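Local coordinates for protein HhaI Restriction Endonuclease (Haemophilus parahaemolyticus, PDB 6UKF) that binds DNA and, as a restriction endonuclease, probably hydrolyses its phosphodiester backbone within the short recognition sequence GCGC, at residues A[55-60]-A[228-233]; A[146-151]-A[234-239]; A[170-175]-A[199-204]. All coordinates share one frame; numbering follows the deposited sequence.

Overall arrangement
Interactions 1 and 2 belong to one antiparallel sheet, in which strand 228-236 lies between strands 51-62 and 148-156. Their segments alternate along the chain (55-60, 146-151, 228-233, 234-239), and both segments of interaction 3 fall between residues 151 and 228. The centres of interactions 1 and 2 are about 19 Å apart, and they meet where S233 O lies 3.0 Å from S151 N, a probable hydrogen bond. Interaction 3 pairs helix 169-179 with a separate four-stranded sheet, its centre about 32 Å from interaction 1 and about 44 Å from interaction 2. Q56 in interaction 1 and R200 in interaction 3 each hydrogen-bond a DNA phosphate, so two separate sheets contact the DNA; S151 in interaction 2 binds calcium.

Interaction 1 (A[55-60]-A[228-233]); sequences GQFVLI and ANVIFS. With nucleotides of chain B.
F57 and V230 form the hydrogen-bonded pair at the middle of two antiparallel strands whose axes run 155° apart and approach to 4.4 Å. F57 N bonds to V230 O at 2.9 Å; the return bond from V230 N to F57 O is weak, with 128° at the hydrogen. F232 N to G55 O and L59 N to A228 O extend the ladder both ways. The F57 and V230 side chains point the same way, with V230 CB over one face of the F57 ring, 3.8 Å from its centroid, a CH-pi contact, and V230 CG2 3.6 Å from L59 CD1. W116 stacks on F232 beyond them.

On the other face, Q56 CG lies between backbone N and carbonyl carbon (chi1 64°), the chain extended beyond it. NE2 donates to OP2 of DC7 of chain B at 2.8 Å and to a water that in turn donates to N229 OD1, while OE1 bonds to K157. V58 CG2 packs against O5' of DG6 of chain B. The pairing thus belongs to an antiparallel sheet with an aromatic-aliphatic layer on one face and DNA on the other, met mostly through its backbone, with I231 against a cytosine base: a protein-DNA interface.

Interaction 2 (A[146-151]-A[234-239]); sequences HYFNVS and ISLKNN. With CA (calcium ion), chain R; EDO (1,2-ethanediol), chain F; EDO (1,2-ethanediol), chain G; PO4 (phosphate ion), chain Q.
K237, F148 and I234 lose the most surface here. The F148 ring is gripped from both faces. I234 CD1 stands over its centre, 3.6 Å from the centroid, and L236 CD1 covers the opposite face nearer the rim, 4.1 Å from the centroid. Both are CH-pi contacts, so the ring is held between two branched side chains of the same strand. For I234, chi1 of 66° sets CG1 between the backbone N and the carbonyl carbon, and an extended chi2 (177°) carries CD1 over the ring, while CG2 meets V150 CG2 at 4.0 Å.

K237 continues the contact beyond the paired strands. Its backbone N donates to Y147 O at 2.8 Å in a nearly straight bond, 173° at the hydrogen. From CG outward the chain is extended and crosses N149 at about a right angle, with CE 3.4 Å from N149 ND2. At the tip NZ bonds to E145 O and, at 2.8 Å, to O1 of a phosphate ion probably from the crystallisation liquor; H146 ND1 donates to O4 of the same ion. Between N149 and S235 the backbone bonds run both ways, and one water donates to N149 OD1 and L236 O. At the far end of segment 146-151, S151 OG binds the calcium ion at 2.8 Å, with T153 of the same strand also part of the site.

Helix 110-123 packs against V150 through F113, V114 and I117, helix 242-255 meets H146 and Y147, and strand 51-62 lies along the other side of strand 228-236, touching I234 and S235.

Interaction 3 (A[170-175]-A[199-204]); sequences PDFKQA and KRISGD. With nucleotides of chain C.
D171 runs from the helix toward D204. CB lies 4.4 Å from G203 O. CG, anti to the carbonyl carbon (chi1 -76°), comes within 3.5 Å of D204 CB. Of the two oxygens, OD1 is the nearer to D204 OD2, at 2.9 Å, and OD2 follows at 3.3 Å from that same atom. The carboxylate planes are turned 62° apart. These are two acceptors of like charge in close approach, which would probably raise the proton affinity of one of them.

Beside D171 and one turn on, F172 and A175 make the contact apolar. I201 CD1 fits against A175 CB at 3.9 Å and F172 CE1 at 3.8 Å, the I201 and F172 side chains crossing at about a right angle. F208 of the adjoining strand meets the F172 ring edge-to-face.

R200, next to I201, directs NH1 and NH2 to OP1 of DC6 of chain C, each at 3.0 Å, with that oxygen in the plane of the guanidinium. This is helix-on-sheet packing: helix 169-179 lies on strands 199-202 and 207-212 of a four-stranded antiparallel sheet, the axis of segment 170-175 passing 8.7 Å from that of 199-202 at 109°, and R200 on that strand contacts the DNA backbone.

Interaction 1 (A[55-60]-A[228-233])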
loop_
_atom_site.group_PDB
_atom_site.type_symbol
_atom_site.label_atom_id
_atom_site.label_comp_id
_atom_site.label_asym_id
_atom_site.label_seq_id
_atom_site.Cartn_x
_atom_site.Cartn_y
_atom_site.Cartn_z
ATOM N N GLY A 55 -1.933 -3.088 -4.835
ATOM C CA GLY A 55 -3.046 -3.883 -4.361
ATOM C C GLY A 55 -2.611 -5.274 -3.915
ATOM O O GLY A 55 -1.541 -5.773 -4.273
ATOM N N GLN A 56 -3.475 -5.907 -3.118
ATOM C CA GLN A 56 -3.157 -7.207 -2.543
ATOM C C GLN A 56 -4.430 -7.900 -2.072
ATOM O O GLN A 56 -5.493 -7.290 -1.967
ATOM C CB GLN A 56 -2.213 -7.055 -1.348
ATOM C CG GLN A 56 -2.826 -6.278 -0.185
ATOM C CD GLN A 56 -2.104 -6.537 1.109
ATOM O OE1 GLN A 56 -1.000 -6.043 1.321
ATOM N NE2 GLN A 56 -2.712 -7.339 1.976
ATOM N N PHE A 57 -4.291 -9.191 -1.766
ATOM C CA PHE A 57 -5.295 -9.929 -1.007
ATOM C C PHE A 57 -4.615 -11.105 -0.312
ATOM O O PHE A 57 -3.713 -11.729 -0.875
ATOM C CB PHE A 57 -6.482 -10.399 -1.866
ATOM C CG PHE A 57 -6.103 -11.150 -3.115
ATOM C CD1 PHE A 57 -5.977 -12.532 -3.104
ATOM C CD2 PHE A 57 -5.919 -10.477 -4.313
ATOM C CE1 PHE A 57 -5.653 -13.223 -4.260
ATOM C CE2 PHE A 57 -5.593 -11.164 -5.470
ATOM C CZ PHE A 57 -5.462 -12.536 -5.444
ATOM N N VAL A 58 -5.047 -11.395 0.915
ATOM C CA VAL A 58 -4.468 -12.486 1.691
ATOM C C VAL A 58 -5.086 -13.810 1.263
ATOM O O VAL A 58 -6.306 -13.924 1.092
ATOM C CB VAL A 58 -4.659 -12.235 3.198
ATOM C CG1 VAL A 58 -4.240 -13.454 4.005
ATOM C CG2 VAL A 58 -3.865 -11.012 3.630
ATOM N N LEU A 59 -4.236 -14.820 1.085
ATOM C CA LEU A 59 -4.672 -16.187 0.846
ATOM C C LEU A 59 -4.109 -17.079 1.941
ATOM O O LEU A 59 -2.940 -16.946 2.321
ATOM C CB LEU A 59 -4.178 -16.709 -0.503
ATOM C CG LEU A 59 -4.732 -16.035 -1.757
ATOM C CD1 LEU A 59 -4.172 -16.725 -2.990
ATOM C CD2 LEU A 59 -6.249 -16.040 -1.783
ATOM N N ILE A 60 -4.936 -17.988 2.437
ATOM C CA ILE A 60 -4.565 -18.903 3.512
ATOM C C ILE A 60 -4.378 -20.288 2.900
ATOM O O ILE A 60 -5.310 -20.809 2.273
ATOM C CB ILE A 60 -5.632 -18.928 4.619
ATOM C CG1 ILE A 60 -5.859 -17.519 5.182
ATOM C CG2 ILE A 60 -5.225 -19.902 5.712
ATOM C CD1 ILE A 60 -4.627 -16.868 5.770
ATOM N N ALA A 228 0.411 -14.334 4.448
ATOM C CA ALA A 228 0.922 -14.177 3.096
ATOM C C ALA A 228 -0.169 -13.636 2.185
ATOM O O ALA A 228 -1.333 -14.045 2.275
ATOM C CB ALA A 228 1.432 -15.514 2.549
ATOM N N ASN A 229 0.239 -12.740 1.305
ATOM C CA ASN A 229 -0.703 -12.090 0.384
ATOM C C ASN A 229 -0.202 -12.148 -1.053
ATOM O O ASN A 229 1.019 -12.085 -1.297
ATOM C CB ASN A 229 -0.961 -10.623 0.764
ATOM C CG ASN A 229 0.261 -9.881 1.276
ATOM O OD1 ASN A 229 0.205 -9.235 2.326
ATOM N ND2 ASN A 229 1.369 -9.950 0.545
ATOM N N VAL A 230 -1.145 -12.334 -1.962
ATOM C CA VAL A 230 -0.908 -11.979 -3.350
ATOM C C VAL A 230 -0.809 -10.465 -3.415
ATOM O O VAL A 230 -1.649 -9.756 -2.851
ATOM C CB VAL A 230 -2.059 -12.500 -4.220
ATOM C CG1 VAL A 230 -1.908 -12.028 -5.649
ATOM C CG2 VAL A 230 -2.122 -14.019 -4.152
ATOM N N ILE A 231 0.230 -9.958 -4.068
ATOM C CA ILE A 231 0.482 -8.520 -4.077
ATOM C C ILE A 231 1.096 -8.143 -5.415
ATOM O O ILE A 231 1.931 -8.868 -5.964
ATOM C CB ILE A 231 1.331 -8.096 -2.857
ATOM C CG1 ILE A 231 1.572 -6.587 -2.860
ATOM C CG2 ILE A 231 2.647 -8.869 -2.810
ATOM C CD1 ILE A 231 1.954 -6.051 -1.505
ATOM N N PHE A 232 0.661 -7.006 -5.945
ATOM C CA PHE A 232 1.012 -6.579 -7.290
ATOM C C PHE A 232 2.079 -5.499 -7.250
ATOM O O PHE A 232 2.031 -4.590 -6.419
ATOM C CB PHE A 232 -0.236 -6.073 -8.010
ATOM C CG PHE A 232 -1.299 -7.118 -8.135
ATOM C CD1 PHE A 232 -2.286 -7.244 -7.176
ATOM C CD2 PHE A 232 -1.272 -8.022 -9.184
ATOM C CE1 PHE A 232 -3.248 -8.230 -7.276
ATOM C CE2 PHE A 232 -2.235 -9.009 -9.289
ATOM C CZ PHE A 232 -3.224 -9.111 -8.333
ATOM N N SER A 233 3.047 -5.618 -8.150
ATOM C CA SER A 233 4.086 -4.619 -8.334
ATOM C C SER A 233 3.960 -4.032 -9.730
ATOM O O SER A 233 3.624 -4.739 -10.687
ATOM C CB SER A 233 5.474 -5.230 -8.156
ATOM O OG SER A 233 5.685 -5.593 -6.804
ATOM P P DC B 7 -6.516 -7.181 2.107
ATOM O OP1 DC B 7 -7.791 -7.209 1.352
ATOM O OP2 DC B 7 -5.424 -8.116 1.776
ATOM O "O5'" DC B 7 -5.940 -5.694 2.032
ATOM C "C5'" DC B 7 -6.833 -4.615 2.257
ATOM C "C4'" DC B 7 -6.114 -3.286 2.203
ATOM O "O4'" DC B 7 -5.276 -3.141 3.379
ATOM C "C3'" DC B 7 -5.193 -3.091 0.990
ATOM O "O3'" DC B 7 -5.447 -1.811 0.418
ATOM C "C2'" DC B 7 -3.792 -3.213 1.571
ATOM C "C1'" DC B 7 -4.001 -2.692 2.993
ATOM N N1 DC B 7 -3.000 -3.183 3.963
ATOM C C2 DC B 7 -2.327 -2.271 4.783
ATOM O O2 DC B 7 -2.598 -1.063 4.700
ATOM N N3 DC B 7 -1.396 -2.740 5.650
ATOM C C4 DC B 7 -1.136 -4.050 5.709
ATOM N N4 DC B 7 -0.208 -4.468 6.575
ATOM C C5 DC B 7 -1.815 -4.988 4.883
ATOM C C6 DC B 7 -2.729 -4.515 4.036
ATOM P P DG B 6 -5.545 -11.481 7.367
ATOM O OP1 DG B 6 -6.493 -12.451 6.781
ATOM O OP2 DG B 6 -4.099 -11.798 7.405
ATOM O "O5'" DG B 6 -5.729 -10.084 6.630
ATOM C "C5'" DG B 6 -7.019 -9.510 6.551
ATOM C "C4'" DG B 6 -6.958 -8.156 5.886
ATOM O "O4'" DG B 6 -6.280 -7.215 6.763
ATOM C "C3'" DG B 6 -6.199 -8.112 4.555
ATOM O "O3'" DG B 6 -6.943 -7.324 3.645
ATOM C "C2'" DG B 6 -4.852 -7.499 4.923
ATOM C "C1'" DG B 6 -5.242 -6.555 6.049
ATOM N N9 DG B 6 -4.185 -6.232 6.994
ATOM C C8 DG B 6 -3.281 -7.090 7.569
ATOM N N7 DG B 6 -2.465 -6.500 8.402
ATOM C C5 DG B 6 -2.862 -5.165 8.382
ATOM C C6 DG B 6 -2.349 -4.041 9.079
ATOM O O6 DG B 6 -1.412 -3.998 9.886
ATOM N N1 DG B 6 -3.043 -2.876 8.762
ATOM C C2 DG B 6 -4.099 -2.805 7.888
ATOM N N2 DG B 6 -4.644 -1.594 7.708
ATOM N N3 DG B 6 -4.587 -3.845 7.232
ATOM C C4 DG B 6 -3.922 -4.988 7.526
HETATM O O HOH W 1 -1.441 -8.541 4.427
HETATM O O HOH W 2 -1.476 -16.431 4.719
#

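Interaction 2 (A[146-151]-A[234-239])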
loop_
_atom_site.group_PDB
_atom_site.type_symbol
_atom_site.label_atom_id
_atom_site.label_comp_id
_atom_site.label_asym_id
_atom_site.label_seq_id
_atom_site.Cartn_x
_atom_site.Cartn_y
_atom_site.Cartn_z
ATOM N N HIS A 146 -1.282 0.547 -20.680
ATOM C CA HIS A 146 -0.459 1.359 -21.563
ATOM C C HIS A 146 0.614 2.136 -20.817
ATOM O O HIS A 146 1.483 2.735 -21.460
ATOM C CB HIS A 146 -1.345 2.323 -22.353
ATOM C CG HIS A 146 -2.320 1.631 -23.253
ATOM N ND1 HIS A 146 -1.923 0.894 -24.348
ATOM C CD2 HIS A 146 -3.670 1.555 -23.214
ATOM C CE1 HIS A 146 -2.990 0.397 -24.948
ATOM N NE2 HIS A 146 -4.062 0.784 -24.281
ATOM N N TYR A 147 0.582 2.126 -19.491
ATOM C CA TYR A 147 1.475 2.935 -18.675
ATOM C C TYR A 147 2.384 2.123 -17.773
ATOM O O TYR A 147 3.529 2.521 -17.557
ATOM C CB TYR A 147 0.647 3.900 -17.821
ATOM C CG TYR A 147 -0.099 4.893 -18.670
ATOM C CD1 TYR A 147 -1.364 4.603 -19.158
ATOM C CD2 TYR A 147 0.478 6.105 -19.020
ATOM C CE1 TYR A 147 -2.044 5.504 -19.953
ATOM C CE2 TYR A 147 -0.195 7.011 -19.811
ATOM C CZ TYR A 147 -1.452 6.705 -20.278
ATOM O OH TYR A 147 -2.121 7.614 -21.063
ATOM N N PHE A 148 1.909 1.003 -17.233
ATOM C CA PHE A 148 2.664 0.241 -16.252
ATOM C C PHE A 148 2.810 -1.208 -16.683
ATOM O O PHE A 148 1.853 -1.826 -17.160
ATOM C CB PHE A 148 1.974 0.257 -14.879
ATOM C CG PHE A 148 2.199 1.519 -14.101
ATOM C CD1 PHE A 148 3.378 1.715 -13.405
ATOM C CD2 PHE A 148 1.231 2.507 -14.055
ATOM C CE1 PHE A 148 3.592 2.872 -12.684
ATOM C CE2 PHE A 148 1.439 3.668 -13.334
ATOM C CZ PHE A 148 2.622 3.851 -12.648
ATOM N N ASN A 149 4.018 -1.734 -16.513
ATOM C CA ASN A 149 4.229 -3.170 -16.469
ATOM C C ASN A 149 3.821 -3.679 -15.093
ATOM O O ASN A 149 3.990 -2.988 -14.085
ATOM C CB ASN A 149 5.703 -3.494 -16.702
ATOM C CG ASN A 149 6.190 -3.055 -18.074
ATOM O OD1 ASN A 149 7.193 -2.351 -18.199
ATOM N ND2 ASN A 149 5.474 -3.466 -19.109
ATOM N N VAL A 150 3.273 -4.892 -15.053
ATOM C CA VAL A 150 2.727 -5.457 -13.825
ATOM C C VAL A 150 3.279 -6.856 -13.612
ATOM O O VAL A 150 3.401 -7.639 -14.560
ATOM C CB VAL A 150 1.184 -5.494 -13.852
ATOM C CG1 VAL A 150 0.639 -5.970 -12.506
ATOM C CG2 VAL A 150 0.624 -4.131 -14.216
ATOM N N SER A 151 3.611 -7.168 -12.362
ATOM C CA SER A 151 3.928 -8.523 -11.941
ATOM C C SER A 151 3.193 -8.811 -10.638
ATOM O O SER A 151 2.654 -7.912 -9.984
ATOM C CB SER A 151 5.437 -8.739 -11.771
ATOM O OG SER A 151 5.944 -7.985 -10.688
ATOM N N ILE A 234 4.220 -2.736 -9.841
ATOM C CA ILE A 234 4.097 -2.036 -11.109
ATOM C C ILE A 234 5.358 -1.226 -11.356
ATOM O O ILE A 234 5.994 -0.720 -10.425
ATOM C CB ILE A 234 2.828 -1.152 -11.174
ATOM C CG1 ILE A 234 2.893 -0.001 -10.167
ATOM C CG2 ILE A 234 1.593 -2.012 -10.940
ATOM C CD1 ILE A 234 1.696 0.939 -10.247
ATOM N N SER A 235 5.729 -1.120 -12.630
ATOM C CA SER A 235 6.882 -0.337 -13.051
ATOM C C SER A 235 6.480 0.488 -14.263
ATOM O O SER A 235 6.009 -0.066 -15.262
ATOM C CB SER A 235 8.059 -1.249 -13.398
ATOM O OG SER A 235 9.221 -0.491 -13.675
ATOM N N LEU A 236 6.667 1.800 -14.172
ATOM C CA LEU A 236 6.281 2.692 -15.255
ATOM C C LEU A 236 7.044 2.336 -16.526
ATOM O O LEU A 236 8.260 2.134 -16.502
ATOM C CB LEU A 236 6.567 4.136 -14.843
ATOM C CG LEU A 236 6.025 5.252 -15.739
ATOM C CD1 LEU A 236 4.513 5.199 -15.851
ATOM C CD2 LEU A 236 6.462 6.603 -15.195
ATOM N N LYS A 237 6.319 2.254 -17.638
ATOM C CA LYS A 237 6.930 1.919 -18.915
ATOM C C LYS A 237 7.819 3.051 -19.414
ATOM O O LYS A 237 7.555 4.233 -19.181
ATOM C CB LYS A 237 5.852 1.639 -19.958
ATOM C CG LYS A 237 5.096 0.350 -19.722
ATOM C CD LYS A 237 4.008 0.159 -20.756
ATOM C CE LYS A 237 3.496 -1.268 -20.761
ATOM N NZ LYS A 237 2.540 -1.505 -21.873
ATOM N N ASN A 238 8.880 2.668 -20.124
ATOM C CA ASN A 238 9.770 3.612 -20.779
ATOM C C ASN A 238 9.285 4.042 -22.162
ATOM O O ASN A 238 9.877 4.956 -22.745
ATOM C CB ASN A 238 11.168 2.991 -20.946
ATOM C CG ASN A 238 11.882 2.764 -19.623
ATOM O OD1 ASN A 238 12.352 1.663 -19.341
ATOM N ND2 ASN A 238 11.979 3.811 -18.813
ATOM N N ASN A 239 8.237 3.413 -22.700
ATOM C CA ASN A 239 7.830 3.577 -24.098
ATOM C C ASN A 239 6.334 3.863 -24.212
ATOM O O ASN A 239 5.611 3.244 -24.997
ATOM C CB ASN A 239 8.184 2.336 -24.913
ATOM C CG ASN A 239 7.432 1.117 -24.454
ATOM O OD1 ASN A 239 6.817 1.122 -23.388
ATOM N ND2 ASN A 239 7.491 0.052 -25.241
HETATM CA CA CA R . 6.464 -9.244 -8.211
HETATM C C1 EDO F . 7.089 -4.709 -11.876
HETATM O O1 EDO F . 7.498 -5.930 -11.254
HETATM C C2 EDO F . 6.434 -5.012 -13.218
HETATM O O2 EDO F . 7.349 -5.708 -14.069
HETATM C C1 EDO G . 10.273 -0.645 -20.255
HETATM O O1 EDO G . 11.061 -1.659 -20.811
HETATM C C2 EDO G . 8.814 -0.725 -20.373
HETATM O O2 EDO G . 8.422 -1.078 -21.668
HETATM P P PO4 Q . 1.164 -0.691 -25.007
HETATM O O1 PO4 Q . 2.603 -0.585 -24.565
HETATM O O2 PO4 Q . 1.096 -1.444 -26.311
HETATM O O3 PO4 Q . 0.362 -1.423 -23.959
HETATM O O4 PO4 Q . 0.588 0.691 -25.197
HETATM O O HOH W 3 9.330 -0.552 -16.838
#

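Interaction 3 (A[170-175]-A[199-204])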
loop_
_atom_site.group_PDB
_atom_site.type_symbol
_atom_site.label_atom_id
_atom_site.label_comp_id
_atom_site.label_asym_id
_atom_site.label_seq_id
_atom_site.Cartn_x
_atom_site.Cartn_y
_atom_site.Cartn_z
ATOM N N PRO A 170 3.945 -0.074 31.245
ATOM C CA PRO A 170 4.849 -0.750 32.194
ATOM C C PRO A 170 5.829 -1.702 31.527
ATOM O O PRO A 170 7.023 -1.687 31.854
ATOM C CB PRO A 170 3.881 -1.466 33.145
ATOM C CG PRO A 170 2.627 -0.685 33.062
ATOM C CD PRO A 170 2.534 -0.199 31.649
ATOM N N ASP A 171 5.356 -2.543 30.602
ATOM C CA ASP A 171 6.270 -3.447 29.911
ATOM C C ASP A 171 7.335 -2.674 29.150
ATOM O O ASP A 171 8.495 -3.097 29.091
ATOM C CB ASP A 171 5.507 -4.364 28.954
ATOM C CG ASP A 171 4.784 -5.484 29.670
ATOM O OD1 ASP A 171 3.821 -6.031 29.096
ATOM O OD2 ASP A 171 5.168 -5.806 30.813
ATOM N N PHE A 172 6.965 -1.539 28.554
ATOM C CA PHE A 172 7.948 -0.773 27.799
ATOM C C PHE A 172 8.988 -0.147 28.721
ATOM O O PHE A 172 10.188 -0.186 28.430
ATOM C CB PHE A 172 7.278 0.298 26.944
ATOM C CG PHE A 172 8.254 1.085 26.129
ATOM C CD1 PHE A 172 9.016 0.457 25.159
ATOM C CD2 PHE A 172 8.439 2.440 26.348
ATOM C CE1 PHE A 172 9.935 1.162 24.411
ATOM C CE2 PHE A 172 9.357 3.154 25.600
ATOM C CZ PHE A 172 10.106 2.513 24.630
ATOM N N LYS A 173 8.548 0.456 29.829
ATOM C CA LYS A 173 9.501 0.987 30.798
ATOM C C LYS A 173 10.434 -0.107 31.300
ATOM O O LYS A 173 11.634 0.127 31.483
ATOM C CB LYS A 173 8.761 1.631 31.968
ATOM C CG LYS A 173 8.077 2.944 31.628
ATOM C CD LYS A 173 7.449 3.582 32.864
ATOM C CE LYS A 173 6.769 4.896 32.517
ATOM N NZ LYS A 173 5.950 5.435 33.632
ATOM N N GLN A 174 9.901 -1.308 31.530
ATOM C CA GLN A 174 10.739 -2.408 31.999
ATOM C C GLN A 174 11.692 -2.883 30.907
ATOM O O GLN A 174 12.829 -3.271 31.202
ATOM C CB GLN A 174 9.859 -3.540 32.534
ATOM C CG GLN A 174 9.183 -3.177 33.851
ATOM C CD GLN A 174 8.204 -4.224 34.344
ATOM O OE1 GLN A 174 8.279 -5.393 33.968
ATOM N NE2 GLN A 174 7.278 -3.805 35.197
ATOM N N ALA A 175 11.260 -2.840 29.644
ATOM C CA ALA A 175 12.167 -3.167 28.547
ATOM C C ALA A 175 13.305 -2.153 28.452
ATOM O O ALA A 175 14.462 -2.528 28.230
ATOM C CB ALA A 175 11.400 -3.246 27.225
ATOM N N LYS A 199 15.447 2.306 17.059
ATOM C CA LYS A 199 15.884 1.273 17.984
ATOM C C LYS A 199 14.762 0.270 18.219
ATOM O O LYS A 199 13.605 0.643 18.425
ATOM C CB LYS A 199 16.290 1.903 19.314
ATOM C CG LYS A 199 16.853 0.924 20.332
ATOM C CD LYS A 199 18.317 0.601 20.062
ATOM C CE LYS A 199 18.911 -0.198 21.207
ATOM N NZ LYS A 199 20.105 -0.982 20.794
ATOM N N ARG A 200 15.116 -1.010 18.190
ATOM C CA ARG A 200 14.194 -2.099 18.475
ATOM C C ARG A 200 14.585 -2.746 19.796
ATOM O O ARG A 200 15.748 -3.113 19.993
ATOM C CB ARG A 200 14.238 -3.142 17.356
ATOM C CG ARG A 200 13.681 -2.653 16.025
ATOM C CD ARG A 200 14.251 -3.437 14.852
ATOM N NE ARG A 200 13.780 -2.918 13.570
ATOM C CZ ARG A 200 12.660 -3.303 12.964
ATOM N NH1 ARG A 200 11.875 -4.222 13.510
ATOM N NH2 ARG A 200 12.323 -2.762 11.801
ATOM N N ILE A 201 13.615 -2.875 20.701
ATOM C CA ILE A 201 13.797 -3.588 21.959
ATOM C C ILE A 201 12.531 -4.389 22.227
ATOM O O ILE A 201 11.451 -4.072 21.726
ATOM C CB ILE A 201 14.124 -2.660 23.155
ATOM C CG1 ILE A 201 12.941 -1.746 23.486
ATOM C CG2 ILE A 201 15.371 -1.836 22.860
ATOM C CD1 ILE A 201 13.154 -0.892 24.712
ATOM N N SER A 202 12.672 -5.440 23.030
ATOM C CA SER A 202 11.577 -6.361 23.287
ATOM C C SER A 202 11.417 -6.604 24.781
ATOM O O SER A 202 12.365 -6.464 25.560
ATOM C CB SER A 202 11.798 -7.701 22.566
ATOM O OG SER A 202 11.903 -7.515 21.165
ATOM N N GLY A 203 10.195 -6.966 25.166
ATOM C CA GLY A 203 9.890 -7.330 26.536
ATOM C C GLY A 203 8.464 -7.811 26.708
ATOM O O GLY A 203 7.525 -7.193 26.199
ATOM N N ASP A 204 8.290 -8.918 27.427
ATOM C CA ASP A 204 6.964 -9.447 27.743
ATOM C C ASP A 204 6.166 -9.756 26.476
ATOM O O ASP A 204 4.986 -9.419 26.351
ATOM C CB ASP A 204 6.205 -8.500 28.673
ATOM C CG ASP A 204 5.281 -9.235 29.612
ATOM O OD1 ASP A 204 5.708 -10.265 30.172
ATOM O OD2 ASP A 204 4.133 -8.781 29.797
ATOM P P DC C 6 8.454 -4.184 11.098
ATOM O OP1 DC C 6 9.904 -4.448 11.218
ATOM O OP2 DC C 6 7.507 -4.965 11.923
ATOM O "O5'" DC C 6 8.169 -2.639 11.392
ATOM C "C5'" DC C 6 9.029 -1.646 10.847
ATOM C "C4'" DC C 6 8.255 -0.429 10.385
ATOM O "O4'" DC C 6 7.493 -0.756 9.183
ATOM C "C3'" DC C 6 7.220 0.125 11.367
ATOM O "O3'" DC C 6 7.147 1.539 11.213
ATOM C "C2'" DC C 6 5.944 -0.588 10.941
ATOM C "C1'" DC C 6 6.104 -0.553 9.427
ATOM N N1 DC C 6 5.343 -1.576 8.664
ATOM C C2 DC C 6 4.820 -1.221 7.424
ATOM O O2 DC C 6 4.996 -0.069 7.011
ATOM N N3 DC C 6 4.127 -2.142 6.711
ATOM C C4 DC C 6 3.965 -3.375 7.192
ATOM N N4 DC C 6 3.278 -4.249 6.449
ATOM C C5 DC C 6 4.503 -3.763 8.454
ATOM C C6 DC C 6 5.182 -2.840 9.150
#